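Local structure of envelope glycoprotein (Bourbon virus, 5ZKX) at residues F44-C56 and C68-L82. The protein probably mediates entry of the virus by fusing the viral envelope with a host-cell membrane, as expected of a gp64-like class III fusion glycoprotein. Sequence-based numbering, arbitrary orientation.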
# COMPACT_ATOMS: atom_id res chain seq x y z
N PHE A 44 8.70 24.60 8.56
CA PHE A 44 8.81 24.85 7.13
C PHE A 44 7.76 25.88 6.72
O PHE A 44 6.58 25.71 7.02
CB PHE A 44 8.61 23.56 6.34
CG PHE A 44 9.15 23.61 4.94
CD1 PHE A 44 10.39 24.15 4.68
CD2 PHE A 44 8.42 23.09 3.89
CE1 PHE A 44 10.89 24.18 3.40
CE2 PHE A 44 8.92 23.12 2.60
CZ PHE A 44 10.15 23.67 2.36
N ILE A 45 8.21 26.94 6.05
CA ILE A 45 7.32 27.99 5.55
C ILE A 45 7.46 28.05 4.04
O ILE A 45 8.58 28.09 3.51
CB ILE A 45 7.63 29.35 6.19
CG1 ILE A 45 7.75 29.22 7.71
CG2 ILE A 45 6.55 30.36 5.84
CD1 ILE A 45 7.88 30.54 8.43
N ILE A 46 6.33 28.05 3.34
CA ILE A 46 6.29 28.17 1.89
C ILE A 46 5.44 29.38 1.54
O ILE A 46 4.32 29.52 2.03
CB ILE A 46 5.72 26.90 1.23
CG1 ILE A 46 6.47 25.66 1.70
CG2 ILE A 46 5.81 27.02 -0.29
CD1 ILE A 46 6.04 24.39 1.01
N GLY A 47 5.99 30.25 0.72
CA GLY A 47 5.26 31.43 0.26
C GLY A 47 5.46 31.65 -1.22
O GLY A 47 6.57 31.53 -1.73
N TYR A 48 4.37 31.96 -1.90
CA TYR A 48 4.43 32.30 -3.31
C TYR A 48 3.82 33.67 -3.55
O TYR A 48 3.01 34.16 -2.76
CB TYR A 48 3.72 31.24 -4.18
CG TYR A 48 2.21 31.18 -4.03
CD1 TYR A 48 1.38 31.94 -4.85
CD2 TYR A 48 1.62 30.34 -3.10
CE1 TYR A 48 0.01 31.88 -4.72
CE2 TYR A 48 0.25 30.27 -2.97
CZ TYR A 48 -0.55 31.04 -3.78
OH TYR A 48 -1.92 30.98 -3.66
N ARG A 49 4.25 34.30 -4.64
CA ARG A 49 3.73 35.59 -5.04
C ARG A 49 4.04 35.81 -6.51
O ARG A 49 5.13 35.48 -6.97
CB ARG A 49 4.32 36.73 -4.20
CG ARG A 49 3.91 38.12 -4.68
CD ARG A 49 4.40 39.20 -3.74
NE ARG A 49 5.85 39.20 -3.61
CZ ARG A 49 6.50 39.81 -2.62
NH1 ARG A 49 5.81 40.47 -1.69
NH2 ARG A 49 7.82 39.77 -2.56
N ALA A 50 3.06 36.35 -7.23
CA ALA A 50 3.24 36.72 -8.63
C ALA A 50 2.24 37.82 -8.96
O ALA A 50 1.33 38.11 -8.19
CB ALA A 50 3.07 35.52 -9.56
N TYR A 51 2.43 38.42 -10.13
CA TYR A 51 1.49 39.42 -10.62
C TYR A 51 1.29 39.26 -12.12
O TYR A 51 2.23 38.97 -12.86
CB TYR A 51 1.94 40.85 -10.27
CG TYR A 51 3.22 41.34 -10.94
CD1 TYR A 51 3.19 41.90 -12.21
CD2 TYR A 51 4.44 41.27 -10.29
CE1 TYR A 51 4.34 42.35 -12.82
CE2 TYR A 51 5.60 41.73 -10.89
CZ TYR A 51 5.54 42.27 -12.16
OH TYR A 51 6.68 42.73 -12.77
N TRP A 52 0.04 39.44 -12.54
CA TRP A 52 -0.30 39.51 -13.95
C TRP A 52 -0.34 40.97 -14.38
O TRP A 52 -1.03 41.78 -13.75
CB TRP A 52 -1.65 38.84 -14.19
CG TRP A 52 -2.28 39.20 -15.49
CD1 TRP A 52 -3.25 40.15 -15.70
CD2 TRP A 52 -2.00 38.64 -16.77
NE1 TRP A 52 -3.58 40.20 -17.03
CE2 TRP A 52 -2.82 39.28 -17.71
CE3 TRP A 52 -1.12 37.64 -17.22
CZ2 TRP A 52 -2.80 38.97 -19.06
CZ3 TRP A 52 -1.10 37.33 -18.57
CH2 TRP A 52 -1.93 38.00 -19.47
N ARG A 53 0.40 41.30 -15.43
CA ARG A 53 0.46 42.67 -15.93
C ARG A 53 0.03 42.70 -17.39
O ARG A 53 0.48 41.88 -18.19
CB ARG A 53 1.88 43.24 -15.79
CG ARG A 53 2.08 44.57 -16.51
CD ARG A 53 3.53 44.77 -16.90
NE ARG A 53 4.35 45.16 -15.75
CZ ARG A 53 5.66 44.96 -15.67
NH1 ARG A 53 6.31 44.36 -16.67
NH2 ARG A 53 6.33 45.35 -14.60
N SER A 54 -0.86 43.64 -17.72
CA SER A 54 -1.31 43.84 -19.10
C SER A 54 -1.19 45.33 -19.43
O SER A 54 -2.04 46.13 -19.03
CB SER A 54 -2.74 43.36 -19.29
OG SER A 54 -3.05 43.27 -20.67
N TYR A 55 -0.13 45.68 -20.15
CA TYR A 55 0.15 47.05 -20.56
C TYR A 55 -0.15 47.16 -22.05
O TYR A 55 0.61 46.66 -22.88
CB TYR A 55 1.60 47.41 -20.26
CG TYR A 55 1.92 48.88 -20.41
CD1 TYR A 55 1.41 49.82 -19.52
CD2 TYR A 55 2.76 49.33 -21.42
CE1 TYR A 55 1.71 51.16 -19.64
CE2 TYR A 55 3.07 50.67 -21.54
CZ TYR A 55 2.54 51.58 -20.65
OH TYR A 55 2.84 52.92 -20.76
N CYS A 56 -1.27 47.80 -22.38
CA CYS A 56 -1.71 47.92 -23.76
C CYS A 56 -1.65 49.37 -24.23
O CYS A 56 -1.69 50.31 -23.43
CB CYS A 56 -3.14 47.38 -23.91
SG CYS A 56 -3.37 45.70 -23.28
N CYS A 68 -0.97 44.78 -27.02
CA CYS A 68 -0.84 44.53 -25.59
C CYS A 68 0.48 43.83 -25.30
O CYS A 68 0.89 42.92 -26.02
CB CYS A 68 -2.00 43.68 -25.07
SG CYS A 68 -3.56 44.56 -24.96
N TYR A 69 1.13 44.26 -24.23
CA TYR A 69 2.31 43.59 -23.70
C TYR A 69 1.90 43.01 -22.35
O TYR A 69 1.77 43.73 -21.36
CB TYR A 69 3.48 44.57 -23.57
CG TYR A 69 4.18 44.88 -24.88
CD1 TYR A 69 5.57 44.97 -24.95
CD2 TYR A 69 3.46 45.09 -26.06
CE1 TYR A 69 6.22 45.25 -26.14
CE2 TYR A 69 4.10 45.37 -27.25
CZ TYR A 69 5.48 45.45 -27.29
OH TYR A 69 6.13 45.73 -28.47
N ASN A 70 1.68 41.70 -22.32
CA ASN A 70 1.21 40.99 -21.13
C ASN A 70 2.29 40.04 -20.63
O ASN A 70 3.04 39.46 -21.41
CB ASN A 70 -0.07 40.20 -21.43
CG ASN A 70 -1.17 41.06 -22.01
OD1 ASN A 70 -1.15 42.29 -21.90
ND2 ASN A 70 -2.15 40.42 -22.63
N SER A 71 2.34 39.87 -19.31
CA SER A 71 3.33 39.00 -18.71
C SER A 71 2.85 38.50 -17.35
O SER A 71 2.17 39.23 -16.62
CB SER A 71 4.68 39.72 -18.55
OG SER A 71 4.54 40.86 -17.73
N LEU A 72 3.18 37.25 -17.04
CA LEU A 72 3.05 36.69 -15.69
C LEU A 72 4.43 36.71 -15.06
O LEU A 72 5.32 35.98 -15.50
CB LEU A 72 2.49 35.27 -15.74
CG LEU A 72 1.01 35.00 -15.44
CD1 LEU A 72 0.74 33.52 -15.63
CD2 LEU A 72 0.65 35.44 -14.03
N ASN A 73 4.61 37.53 -14.03
CA ASN A 73 5.93 37.71 -13.45
C ASN A 73 5.96 37.19 -12.02
O ASN A 73 5.13 37.60 -11.20
CB ASN A 73 6.34 39.19 -13.47
CG ASN A 73 6.36 39.76 -14.87
OD1 ASN A 73 5.40 40.41 -15.30
ND2 ASN A 73 7.44 39.53 -15.60
N PRO A 74 6.90 36.31 -11.69
CA PRO A 74 7.02 35.83 -10.31
C PRO A 74 7.84 36.79 -9.46
O PRO A 74 8.89 37.28 -9.88
CB PRO A 74 7.73 34.49 -10.48
CG PRO A 74 8.62 34.70 -11.67
CD PRO A 74 7.87 35.65 -12.59
N LYS A 75 7.34 37.06 -8.26
CA LYS A 75 8.04 37.88 -7.28
C LYS A 75 8.09 37.10 -5.98
O LYS A 75 7.34 37.40 -5.03
CB LYS A 75 7.37 39.24 -7.12
CG LYS A 75 7.78 40.26 -8.18
CD LYS A 75 9.23 40.68 -8.02
CE LYS A 75 9.79 41.25 -9.32
NZ LYS A 75 11.24 41.59 -9.22
N PRO A 76 8.96 36.10 -5.89
CA PRO A 76 9.05 35.30 -4.67
C PRO A 76 9.53 36.14 -3.51
O PRO A 76 10.47 36.94 -3.66
CB PRO A 76 10.07 34.21 -5.04
CG PRO A 76 10.87 34.81 -6.13
CD PRO A 76 9.94 35.68 -6.91
N PRO A 77 8.90 36.01 -2.34
CA PRO A 77 9.28 36.86 -1.20
C PRO A 77 10.71 36.61 -0.76
O PRO A 77 11.28 35.54 -0.98
CB PRO A 77 8.28 36.46 -0.11
CG PRO A 77 7.79 35.10 -0.52
CD PRO A 77 7.79 35.11 -2.01
N THR A 78 11.30 37.62 -0.13
CA THR A 78 12.63 37.48 0.43
C THR A 78 12.56 36.65 1.71
O THR A 78 11.48 36.25 2.17
CB THR A 78 13.24 38.85 0.72
OG1 THR A 78 12.58 39.44 1.85
CG2 THR A 78 13.07 39.77 -0.48
N LYS A 79 13.73 36.38 2.29
CA LYS A 79 13.79 35.58 3.51
C LYS A 79 13.02 36.25 4.64
O LYS A 79 12.15 35.62 5.26
CB LYS A 79 15.25 35.36 3.91
CG LYS A 79 15.47 34.18 4.84
CD LYS A 79 16.95 34.05 5.19
CE LYS A 79 17.21 32.84 6.08
NZ LYS A 79 18.67 32.62 6.28
N ASP A 80 13.31 37.53 4.91
CA ASP A 80 12.62 38.23 5.99
C ASP A 80 11.14 38.44 5.67
O ASP A 80 10.31 38.41 6.58
CB ASP A 80 13.30 39.57 6.25
CG ASP A 80 14.81 39.45 6.34
OD1 ASP A 80 15.30 38.42 6.85
OD2 ASP A 80 15.51 40.39 5.90
N GLU A 81 10.81 38.65 4.40
CA GLU A 81 9.41 38.74 4.00
C GLU A 81 8.67 37.44 4.32
O GLU A 81 7.60 37.45 4.94
CB GLU A 81 9.31 39.05 2.51
CG GLU A 81 9.01 40.49 2.18
CD GLU A 81 8.79 40.71 0.70
OE1 GLU A 81 9.72 40.44 -0.08
OE2 GLU A 81 7.68 41.14 0.33
N LEU A 82 9.24 36.31 3.90
CA LEU A 82 8.61 35.02 4.16
C LEU A 82 8.50 34.75 5.66
O LEU A 82 7.53 34.11 6.10
CB LEU A 82 9.39 33.92 3.46
CG LEU A 82 8.78 32.52 3.48
CD1 LEU A 82 7.33 32.58 3.05
CD2 LEU A 82 9.59 31.60 2.58
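Strands 44-56 and 68-74 form an antiparallel beta hairpin, their directions 170° apart, in register from A50 opposite P74 to C56 opposite C68; strand 44-58 also pairs with strands 134-148 and 188-192 in an antiparallel sheet. Paired backbone bonds tie Y51 to N73, R53 to S71 and Y55 to Y69. The C56-C68 disulfide crosses a non-hydrogen-bonded pair, where the alpha carbons come close enough for the sulfurs to join. On the same face L72 meets the edge of the W52 indole, CG to CE3 3.8 Å, while N70 CB approaches W52 CH2 at 3.5 Å; Y440 of the second subunit meets this indole edge-to-face. On the other face Y51 CG sits between its own backbone N and carbonyl carbon (chi1 66°), which brings the ring over N73, whose CB makes a CH-pi contact 3.8 Å from the ring centroid. S71 OG donates to N73 OD1, which restrains the amide over the ring.

At P74 the second strand ends, and P76 and P77 lead into helix 79-88, which T78 and E81 open with a capping box. L82 CD1 packs against I45 CG2 and lies 3.6 Å from G47 N, where glycine's bare backbone lets the leucine come close. R49, whose long chain reaches from the strand to the helix N-terminus, bends at chi3. Its NE donates to K75 O in the carbonyl plane at 2.7 Å, and NH1 is shared between E81 and Y92 O. Guanidinium and carboxylate, their planes 41° apart, form an end-on salt bridge through two nitrogens: NH1 lies 2.8 Å from E81 OE2, and NH2 3.2 Å from OE1, which also accepts from T78 N on the same face.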